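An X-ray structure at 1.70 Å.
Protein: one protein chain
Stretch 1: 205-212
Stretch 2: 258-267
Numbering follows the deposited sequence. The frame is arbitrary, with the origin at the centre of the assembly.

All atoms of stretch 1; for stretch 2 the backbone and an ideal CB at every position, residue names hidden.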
# COMPACT_ATOMS: atom_id res chain seq x y z
N LYS A 205 22.39 8.98 16.85
CA LYS A 205 23.61 8.98 16.04
C LYS A 205 24.06 7.55 15.80
O LYS A 205 24.33 6.80 16.74
CB LYS A 205 24.72 9.78 16.72
CG LYS A 205 24.37 11.24 16.92
CD LYS A 205 25.52 12.02 17.54
CE LYS A 205 25.13 13.46 17.82
NZ LYS A 205 24.18 13.57 18.96
N GLU A 206 24.13 7.17 14.53
CA GLU A 206 24.48 5.81 14.13
C GLU A 206 25.04 5.84 12.71
O GLU A 206 24.89 6.84 12.01
CB GLU A 206 23.26 4.88 14.19
CG GLU A 206 22.76 4.48 15.56
CD GLU A 206 23.60 3.41 16.23
OE1 GLU A 206 24.54 2.89 15.59
OE2 GLU A 206 23.32 3.09 17.40
N ARG A 207 25.69 4.75 12.30
CA ARG A 207 25.99 4.54 10.89
C ARG A 207 24.74 4.02 10.22
O ARG A 207 24.18 3.01 10.65
CB ARG A 207 27.14 3.56 10.70
CG ARG A 207 28.52 4.16 10.88
CD ARG A 207 29.61 3.13 10.65
NE ARG A 207 29.89 2.88 9.24
CZ ARG A 207 30.74 3.59 8.50
NH1 ARG A 207 31.41 4.61 9.03
NH2 ARG A 207 30.93 3.28 7.22
N PHE A 208 24.29 4.73 9.19
CA PHE A 208 23.16 4.33 8.39
C PHE A 208 23.55 4.44 6.93
O PHE A 208 24.47 5.18 6.59
CB PHE A 208 21.93 5.21 8.62
CG PHE A 208 21.30 5.06 9.98
CD1 PHE A 208 20.69 3.87 10.34
CD2 PHE A 208 21.28 6.12 10.85
CE1 PHE A 208 20.08 3.74 11.58
CE2 PHE A 208 20.66 6.00 12.09
CZ PHE A 208 20.07 4.81 12.45
N ARG A 209 22.84 3.71 6.08
CA ARG A 209 22.94 3.91 4.64
C ARG A 209 22.31 5.25 4.28
O ARG A 209 21.16 5.52 4.62
CB ARG A 209 22.24 2.78 3.89
CG ARG A 209 22.89 1.43 4.09
CD ARG A 209 22.25 0.39 3.21
NE ARG A 209 22.48 0.66 1.79
CZ ARG A 209 21.87 0.01 0.81
NH1 ARG A 209 21.00 -0.95 1.09
NH2 ARG A 209 22.14 0.31 -0.46
N TYR A 210 23.08 6.08 3.58
CA TYR A 210 22.76 7.48 3.34
C TYR A 210 23.13 7.82 1.90
O TYR A 210 24.06 7.25 1.36
CB TYR A 210 23.53 8.39 4.32
CG TYR A 210 23.66 9.82 3.84
CD1 TYR A 210 24.73 10.21 3.06
CD2 TYR A 210 22.68 10.77 4.14
CE1 TYR A 210 24.84 11.50 2.59
CE2 TYR A 210 22.79 12.07 3.68
CZ TYR A 210 23.87 12.42 2.89
OH TYR A 210 24.01 13.70 2.41
N ALA A 211 22.41 8.75 1.29
CA ALA A 211 22.85 9.30 0.03
C ALA A 211 22.47 10.76 -0.13
O ALA A 211 21.39 11.20 0.24
CB ALA A 211 22.28 8.49 -1.16
N ASP A 212 23.39 11.51 -0.72
CA ASP A 212 23.09 12.81 -1.26
C ASP A 212 22.52 12.61 -2.65
O ASP A 212 23.10 11.88 -3.46
CB ASP A 212 24.35 13.67 -1.33
CG ASP A 212 24.05 15.12 -1.64
OD1 ASP A 212 23.00 15.63 -1.20
OD2 ASP A 212 24.88 15.75 -2.32
N UNK A 258 17.61 5.13 -6.50
CA UNK A 258 17.75 5.81 -5.21
C UNK A 258 18.44 4.90 -4.18
O UNK A 258 19.43 5.30 -3.57
CB UNK A 258 16.38 6.25 -4.69
N UNK A 259 17.96 3.67 -3.99
CA UNK A 259 18.57 2.84 -2.95
C UNK A 259 19.98 2.38 -3.33
O UNK A 259 20.81 2.15 -2.45
CB UNK A 259 17.69 1.62 -2.67
N UNK A 260 20.27 2.27 -4.62
CA UNK A 260 21.62 1.89 -5.01
C UNK A 260 22.63 3.03 -4.77
O UNK A 260 23.83 2.79 -4.74
CB UNK A 260 21.63 1.48 -6.48
N UNK A 261 22.13 4.24 -4.54
CA UNK A 261 23.01 5.39 -4.27
C UNK A 261 23.47 5.43 -2.81
O UNK A 261 24.40 6.14 -2.48
CB UNK A 261 22.29 6.69 -4.62
N UNK A 262 22.79 4.69 -1.95
CA UNK A 262 23.07 4.71 -0.52
C UNK A 262 24.40 4.07 -0.15
O UNK A 262 24.78 3.06 -0.73
CB UNK A 262 21.94 4.00 0.23
N UNK A 263 25.09 4.66 0.83
CA UNK A 263 26.33 4.10 1.36
C UNK A 263 26.35 4.34 2.87
O UNK A 263 25.81 5.34 3.33
CB UNK A 263 27.56 4.72 0.68
N UNK A 264 26.96 3.44 3.62
CA UNK A 264 27.03 3.58 5.08
C UNK A 264 27.89 4.77 5.50
O UNK A 264 29.02 4.92 5.03
CB UNK A 264 27.58 2.30 5.71
N UNK A 265 27.37 5.60 6.40
CA UNK A 265 28.14 6.70 6.95
C UNK A 265 27.54 7.15 8.28
O UNK A 265 26.37 6.89 8.55
CB UNK A 265 28.19 7.87 5.96
N UNK A 266 28.33 7.81 9.12
CA UNK A 266 27.83 8.28 10.41
C UNK A 266 26.86 9.44 10.21
O UNK A 266 27.19 10.42 9.54
CB UNK A 266 28.99 8.70 11.32
N UNK A 267 25.67 9.30 10.77
CA UNK A 267 24.62 10.30 10.63
C UNK A 267 24.04 10.69 11.98
O UNK A 267 23.87 9.83 12.85
CB UNK A 267 23.51 9.78 9.71

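Position 258 has helical backbone angles (-62/-51), and its CB points sideways with no atom of stretch 1 within 5.5 Å. Stretch 1 sets no preference here. The residue is Ile-258.

Position 259 is also helical. Its CB lies 5.1 Å from Arg-209 NH2, too far to select a side chain. The residue is Thr-259. Its backbone O approaches Arg-209 NH2 at 3.0 Å, but the angle is poor for a hydrogen bond.

Position 260 points its CB away, so many residues would suit. It is Gln-260.

Position 261 sets its CB 3.9 Å from Ala-211 CB. A small side chain fits easily, and a longer one could lead elsewhere. The residue is Ser-261, whose N bonds back to the O of Ile-258.

Position 262 leaves the helical region (-70/142). Its CB is 3.7 Å from Arg-209 NE and 4.7 Å from Ala-211 CB. An aliphatic side chain could cover both. The residue is Leu-262. CD2 meets Ala-211 CB at 3.7 Å, and CD1 lies over one face of the Arg-209 guanidinium.

Position 263 begins the antiparallel pairing, opposite Tyr-210 and on the same face of the sheet. The neighbouring ring would favour an aromatic or a large apolar group. The residue is Tyr-263, with chi1 p. Its end comes nearer to stretch 1, and its ring presents a face to the edge of Tyr-210, centroids 5.8 Å apart and planes at 85°. Its N and O both bond to Tyr-210, each at 2.8 Å (N to Tyr-210 O, O to Tyr-210 N).

Position 264 pairs with Arg-209 on the other face, with Arg-207 NH2 3.8 Å from its CB. Two arginines favour an acid, though a polar neutral residue would also serve. The residue is Glu-264. Its carboxylate turns back over the strand, OE1 3.1 Å from Phe-208 C and OE2 3.4 Å from Arg-209 CG. It makes no salt bridge to either arginine.

Position 265 pairs with Phe-208, its CB 5.0 Å from Tyr-210 CB. A beta-branched residue would suit the strand. The residue is Thr-265, with CG2 packed 3.8 Å from Tyr-210 CB.

Position 266 pairs with Arg-207, its CB 4.6 Å from Arg-207 CG. A long chain could lie along that aliphatic part. The residue is Lys-266, extended, with CG 3.8 Å from Arg-207 CG.

Position 267 pairs with Glu-206, its CB 4.4 Å from Phe-208 CD2. A branched apolar residue suits the ring edge. The residue is Val-267. CG2 also reaches Tyr-210 CB at 4.2 Å, and its N bonds to Glu-206 O at 2.9 Å.

Stretch 2, residues 258-267: ITQSLYETKV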
# COMPACT_ATOMS: atom_id res chain seq x y z
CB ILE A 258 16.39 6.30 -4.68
CG1 ILE A 258 15.88 7.44 -5.57
CG2 ILE A 258 16.50 6.80 -3.23
CD1 ILE A 258 14.44 7.83 -5.32
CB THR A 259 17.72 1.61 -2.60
OG1 THR A 259 17.64 0.75 -3.74
CG2 THR A 259 16.34 2.02 -2.14
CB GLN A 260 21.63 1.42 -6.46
CG GLN A 260 21.13 -0.01 -6.60
CD GLN A 260 21.24 -0.53 -8.01
OE1 GLN A 260 22.33 -0.58 -8.59
NE2 GLN A 260 20.11 -0.94 -8.57
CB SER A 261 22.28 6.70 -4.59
OG SER A 261 21.86 6.71 -5.94
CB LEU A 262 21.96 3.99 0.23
CG LEU A 262 20.53 4.47 0.02
CD1 LEU A 262 19.56 3.48 0.65
CD2 LEU A 262 20.36 5.86 0.60
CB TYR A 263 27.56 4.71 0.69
CG TYR A 263 27.67 6.21 0.85
CD1 TYR A 263 27.01 7.08 -0.02
CD2 TYR A 263 28.42 6.77 1.88
CE1 TYR A 263 27.10 8.45 0.13
CE2 TYR A 263 28.52 8.14 2.03
CZ TYR A 263 27.86 8.98 1.15
OH TYR A 263 27.95 10.34 1.29
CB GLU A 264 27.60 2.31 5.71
CG GLU A 264 26.67 1.11 5.60
CD GLU A 264 25.55 1.13 6.62
OE1 GLU A 264 25.49 2.08 7.43
OE2 GLU A 264 24.73 0.18 6.62
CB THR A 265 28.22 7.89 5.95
OG1 THR A 265 29.36 8.70 6.24
CG2 THR A 265 26.96 8.73 5.98
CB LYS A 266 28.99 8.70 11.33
CG LYS A 266 29.95 7.56 11.64
CD LYS A 266 31.05 7.99 12.60
CE LYS A 266 32.06 6.87 12.81
NZ LYS A 266 32.84 7.05 14.06
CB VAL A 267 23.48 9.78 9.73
CG1 VAL A 267 22.31 10.76 9.69
CG2 VAL A 267 24.00 9.53 8.32
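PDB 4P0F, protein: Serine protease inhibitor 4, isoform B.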